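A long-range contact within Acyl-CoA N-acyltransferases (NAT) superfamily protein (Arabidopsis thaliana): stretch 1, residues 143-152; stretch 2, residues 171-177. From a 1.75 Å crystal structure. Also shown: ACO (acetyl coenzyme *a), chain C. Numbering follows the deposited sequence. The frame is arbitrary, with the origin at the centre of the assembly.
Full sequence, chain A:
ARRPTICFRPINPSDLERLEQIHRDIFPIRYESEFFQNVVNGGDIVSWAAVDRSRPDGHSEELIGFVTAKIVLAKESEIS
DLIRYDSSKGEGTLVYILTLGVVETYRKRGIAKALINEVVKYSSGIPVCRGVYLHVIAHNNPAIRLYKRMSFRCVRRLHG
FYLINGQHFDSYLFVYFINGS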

# COMPACT_ATOMS: atom_id res chain seq x y z
N ALA A 143 3.53 -11.81 3.01
CA ALA A 143 3.73 -10.49 2.42
C ALA A 143 5.06 -10.43 1.67
O ALA A 143 5.11 -9.90 0.56
N ILE A 144 6.13 -10.95 2.26
CA ILE A 144 7.42 -11.01 1.57
C ILE A 144 7.29 -11.75 0.24
O ILE A 144 7.75 -11.27 -0.80
N ARG A 145 6.66 -12.94 0.24
CA ARG A 145 6.48 -13.68 -1.01
C ARG A 145 5.67 -12.89 -2.03
O ARG A 145 5.92 -12.97 -3.24
N LEU A 146 4.65 -12.17 -1.56
CA LEU A 146 3.78 -11.40 -2.46
C LEU A 146 4.56 -10.29 -3.16
O LEU A 146 4.46 -10.11 -4.38
N TYR A 147 5.31 -9.51 -2.41
CA TYR A 147 6.00 -8.40 -3.05
C TYR A 147 7.12 -8.90 -3.95
O TYR A 147 7.33 -8.37 -5.05
N LYS A 148 7.82 -9.96 -3.53
CA LYS A 148 8.81 -10.59 -4.40
C LYS A 148 8.17 -11.08 -5.70
O LYS A 148 8.74 -10.93 -6.79
N ARG A 149 6.96 -11.65 -5.61
CA ARG A 149 6.26 -12.15 -6.78
C ARG A 149 5.93 -11.01 -7.74
O ARG A 149 5.90 -11.22 -8.97
N MET A 150 5.69 -9.82 -7.20
CA MET A 150 5.46 -8.60 -7.96
C MET A 150 6.74 -7.95 -8.46
O MET A 150 6.69 -6.83 -8.97
N SER A 151 7.89 -8.60 -8.28
CA SER A 151 9.19 -8.10 -8.71
C SER A 151 9.75 -6.99 -7.84
O SER A 151 10.68 -6.30 -8.29
N PHE A 152 9.24 -6.77 -6.62
CA PHE A 152 9.87 -5.79 -5.73
C PHE A 152 11.18 -6.35 -5.21
O PHE A 152 11.30 -7.55 -4.97
N SER A 171 11.41 -4.40 10.17
CA SER A 171 10.76 -4.38 8.87
C SER A 171 11.78 -4.64 7.77
O SER A 171 12.99 -4.56 7.98
N TYR A 172 11.27 -5.04 6.61
CA TYR A 172 12.06 -5.05 5.39
C TYR A 172 11.62 -3.91 4.49
O TYR A 172 10.41 -3.71 4.29
N LEU A 173 12.58 -3.18 3.94
CA LEU A 173 12.31 -2.19 2.91
C LEU A 173 12.21 -2.88 1.55
O LEU A 173 13.10 -3.64 1.18
N PHE A 174 11.11 -2.65 0.82
CA PHE A 174 10.93 -3.21 -0.53
C PHE A 174 10.77 -2.07 -1.51
O PHE A 174 10.08 -1.10 -1.21
N VAL A 175 11.41 -2.16 -2.68
CA VAL A 175 11.34 -1.10 -3.68
C VAL A 175 11.05 -1.70 -5.04
O VAL A 175 11.49 -2.82 -5.35
N TYR A 176 10.23 -1.01 -5.83
CA TYR A 176 10.07 -1.29 -7.25
C TYR A 176 10.35 -0.00 -8.02
O TYR A 176 9.51 0.91 -8.04
N PHE A 177 11.49 0.06 -8.71
CA PHE A 177 11.83 1.23 -9.51
C PHE A 177 11.34 1.04 -10.94
O PHE A 177 11.54 -0.03 -11.53

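Helix 143-149 lies along strand 171-177 with its axis nearly parallel to it (16°, closest approach 9.8 Å), and the gap is filled mainly by side chains; no hydrogen bond crosses between the stretches. On the strand, Tyr172, Phe174 and Tyr176 point toward the helix and the turn after it, whereas Val175 points away. Phe174 (chi1 m) is the central bump, covered more than any other residue here. Its ring enters a hollow walled by Ile144, Tyr147, Lys148 and Phe152. Tyr147 CB sits over one face, 4.2 Å from the Phe174 ring centroid; Ile144 CG2 meets the ring edge at Phe174 CZ (4.0 Å), and Phe152 CB closes on Phe174 CD1 (3.7 Å). Ile144 (m, t) starts sideways, but its end reaches nearer the strand, so that CD1 touches the ring edge of Tyr172 (m) at CE2, 3.6 Å away. Past the helix, the chain turns, with Phe152 N hydrogen-bonded to Tyr147 O (2.9 Å), and comes close to the strand: the CA atoms of Phe152 and Tyr176 are 4.8 Å apart. Phe152 CA makes a CA-H...O contact with Val175 O (3.4 Å). The Phe152 ring (chi1 m) receives Tyr176 CB squarely on one face, 3.6 Å from its centroid, while the two rings meet obliquely, planes at 39°. Tyr176 (chi1 t) carries its own ring alongside the turn, where Ser151 O approaches the edge at Tyr176 CD1 (3.6 Å) and Ser151 CB lies 3.9 Å from Tyr176 CE1. Tyr147 (chi1 m) plays two parts: its CA-to-CB bond points toward the strand and its CB packs on Phe174, but its ring leads away, with acetyl-CoA S1P at the ring edge. Arg145 points away from the strand and hydrogen-bonds the cofactor through NE to O9A (3.0 Å) and NH1 to O7A (3.1 Å); Arg149 NH2 adds a very short bond to O9A (2.5 Å).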

# COMPACT_ATOMS: atom_id res chain seq x y z
CB ALA A 143 3.67 -9.42 3.51
CB ILE A 144 8.48 -11.66 2.47
CG1 ILE A 144 8.74 -10.78 3.70
CG2 ILE A 144 9.76 -11.99 1.69
CD1 ILE A 144 9.61 -11.44 4.76
CB ARG A 145 5.83 -15.04 -0.74
CG ARG A 145 6.67 -15.98 0.11
CD ARG A 145 6.15 -17.43 0.10
NE ARG A 145 4.76 -17.55 0.54
CZ ARG A 145 4.39 -17.75 1.81
NH1 ARG A 145 3.10 -17.84 2.12
NH2 ARG A 145 5.30 -17.84 2.77
CB LEU A 146 2.62 -10.81 -1.65
CG LEU A 146 1.64 -9.86 -2.35
CD1 LEU A 146 0.96 -10.55 -3.51
CD2 LEU A 146 0.61 -9.32 -1.35
CB TYR A 147 6.49 -7.42 -1.99
CG TYR A 147 5.36 -6.52 -1.51
CD1 TYR A 147 4.87 -5.49 -2.31
CD2 TYR A 147 4.75 -6.71 -0.27
CE1 TYR A 147 3.84 -4.68 -1.90
CE2 TYR A 147 3.72 -5.91 0.15
CZ TYR A 147 3.26 -4.90 -0.67
OH TYR A 147 2.24 -4.09 -0.26
CB LYS A 148 9.50 -11.74 -3.67
CG LYS A 148 10.66 -12.34 -4.42
CD LYS A 148 11.43 -13.33 -3.55
CE LYS A 148 12.43 -14.12 -4.38
NZ LYS A 148 11.77 -15.01 -5.38
CB ARG A 149 4.96 -12.82 -6.35
CG ARG A 149 4.20 -13.55 -7.44
CD ARG A 149 2.96 -14.23 -6.85
NE ARG A 149 3.27 -15.17 -5.77
CZ ARG A 149 2.86 -15.04 -4.51
NH1 ARG A 149 2.11 -14.01 -4.14
NH2 ARG A 149 3.19 -15.96 -3.61
CB MET A 150 4.67 -7.60 -7.11
CG MET A 150 3.25 -8.04 -6.78
SD MET A 150 2.37 -8.44 -8.30
CE MET A 150 2.31 -6.84 -9.10
CB SER A 151 9.17 -7.61 -10.17
OG SER A 151 8.98 -8.68 -11.08
CB PHE A 152 8.96 -5.43 -4.54
CG PHE A 152 7.83 -4.49 -4.88
CD1 PHE A 152 6.84 -4.87 -5.77
CD2 PHE A 152 7.73 -3.23 -4.28
CE1 PHE A 152 5.78 -4.03 -6.05
CE2 PHE A 152 6.68 -2.39 -4.56
CZ PHE A 152 5.71 -2.78 -5.46
CB SER A 171 10.06 -3.03 8.61
OG SER A 171 11.04 -2.02 8.42
CB TYR A 172 11.93 -6.36 4.61
CG TYR A 172 12.60 -7.54 5.23
CD1 TYR A 172 13.96 -7.53 5.50
CD2 TYR A 172 11.89 -8.71 5.50
CE1 TYR A 172 14.60 -8.64 6.03
CE2 TYR A 172 12.52 -9.83 6.02
CZ TYR A 172 13.86 -9.78 6.30
OH TYR A 172 14.48 -10.87 6.85
CB LEU A 173 13.43 -1.15 2.87
CG LEU A 173 13.46 -0.25 1.63
CD1 LEU A 173 12.25 0.69 1.65
CD2 LEU A 173 14.77 0.54 1.52
CB PHE A 174 9.71 -4.14 -0.65
CG PHE A 174 9.95 -5.56 -0.26
CD1 PHE A 174 10.29 -6.51 -1.21
CD2 PHE A 174 9.78 -5.97 1.06
CE1 PHE A 174 10.50 -7.85 -0.85
CE2 PHE A 174 9.98 -7.28 1.42
CZ PHE A 174 10.33 -8.22 0.48
CB VAL A 175 12.62 -0.23 -3.73
CG1 VAL A 175 12.93 0.35 -2.37
CG2 VAL A 175 13.79 -1.05 -4.25
CB TYR A 176 8.68 -1.81 -7.58
CG TYR A 176 8.52 -2.20 -9.03
CD1 TYR A 176 8.96 -3.43 -9.49
CD2 TYR A 176 7.93 -1.34 -9.94
CE1 TYR A 176 8.83 -3.79 -10.82
CE2 TYR A 176 7.79 -1.69 -11.27
CZ TYR A 176 8.24 -2.92 -11.70
OH TYR A 176 8.09 -3.26 -13.03
CB PHE A 177 13.33 1.52 -9.49
CG PHE A 177 13.82 2.11 -8.20
CD1 PHE A 177 13.61 3.47 -7.93
CD2 PHE A 177 14.53 1.36 -7.29
CE1 PHE A 177 14.05 4.05 -6.75
CE2 PHE A 177 14.97 1.93 -6.08
CZ PHE A 177 14.73 3.29 -5.82
N1A ACO C . -5.36 -20.33 -6.64
C2A ACO C . -4.57 -20.68 -5.57
N3A ACO C . -3.67 -19.97 -4.86
C4A ACO C . -3.56 -18.67 -5.34
C5A ACO C . -4.31 -18.16 -6.44
C6A ACO C . -5.21 -19.04 -7.07
N6A ACO C . -5.95 -18.61 -8.14
N7A ACO C . -3.99 -16.82 -6.70
C8A ACO C . -3.06 -16.52 -5.76
N9A ACO C . -2.77 -17.60 -4.92
C1B ACO C . -1.81 -17.64 -3.82
C2B ACO C . -0.47 -16.82 -4.09
O2B ACO C . 0.39 -17.57 -4.84
C3B ACO C . -0.05 -16.80 -2.54
O3B ACO C . 0.34 -18.06 -2.28
P3B ACO C . 1.66 -18.15 -1.00
O7A ACO C . 0.76 -17.81 0.16
O8A ACO C . 2.15 -19.58 -1.09
O9A ACO C . 2.56 -17.03 -1.47
C4B ACO C . -1.41 -16.44 -1.84
O4B ACO C . -2.46 -17.08 -2.64
C5B ACO C . -1.60 -14.92 -1.70
O5B ACO C . -1.46 -14.27 -2.93
P1A ACO C . -2.72 -13.21 -3.10
O1A ACO C . -4.00 -13.96 -3.11
O2A ACO C . -2.35 -12.27 -4.21
O3A ACO C . -2.82 -12.20 -1.75
P2A ACO C . -4.16 -12.30 -0.89
O4A ACO C . -5.31 -11.63 -1.55
O5A ACO C . -4.35 -13.63 -0.21
O6A ACO C . -3.86 -11.23 0.43
CBP ACO C . -2.38 -10.36 2.11
CCP ACO C . -2.53 -11.25 0.81
CDP ACO C . -2.64 -8.92 1.72
CEP ACO C . -0.97 -10.50 2.70
CAP ACO C . -3.46 -10.89 3.09
OAP ACO C . -3.08 -12.16 3.62
C9P ACO C . -3.73 -9.99 4.29
O9P ACO C . -4.63 -9.18 4.26
N8P ACO C . -2.97 -10.16 5.43
C7P ACO C . -3.19 -9.31 6.65
C6P ACO C . -2.81 -7.89 6.38
C5P ACO C . -1.35 -7.86 6.09
O5P ACO C . -0.52 -8.57 6.64
N4P ACO C . -0.94 -6.97 5.13
C3P ACO C . 0.49 -6.97 4.84
C2P ACO C . 0.91 -5.61 4.40
S1P ACO C . 2.74 -5.67 4.08
C ACO C . 3.26 -5.25 5.74
O ACO C . 3.74 -6.05 6.50
CH3 ACO C . 3.02 -3.89 6.17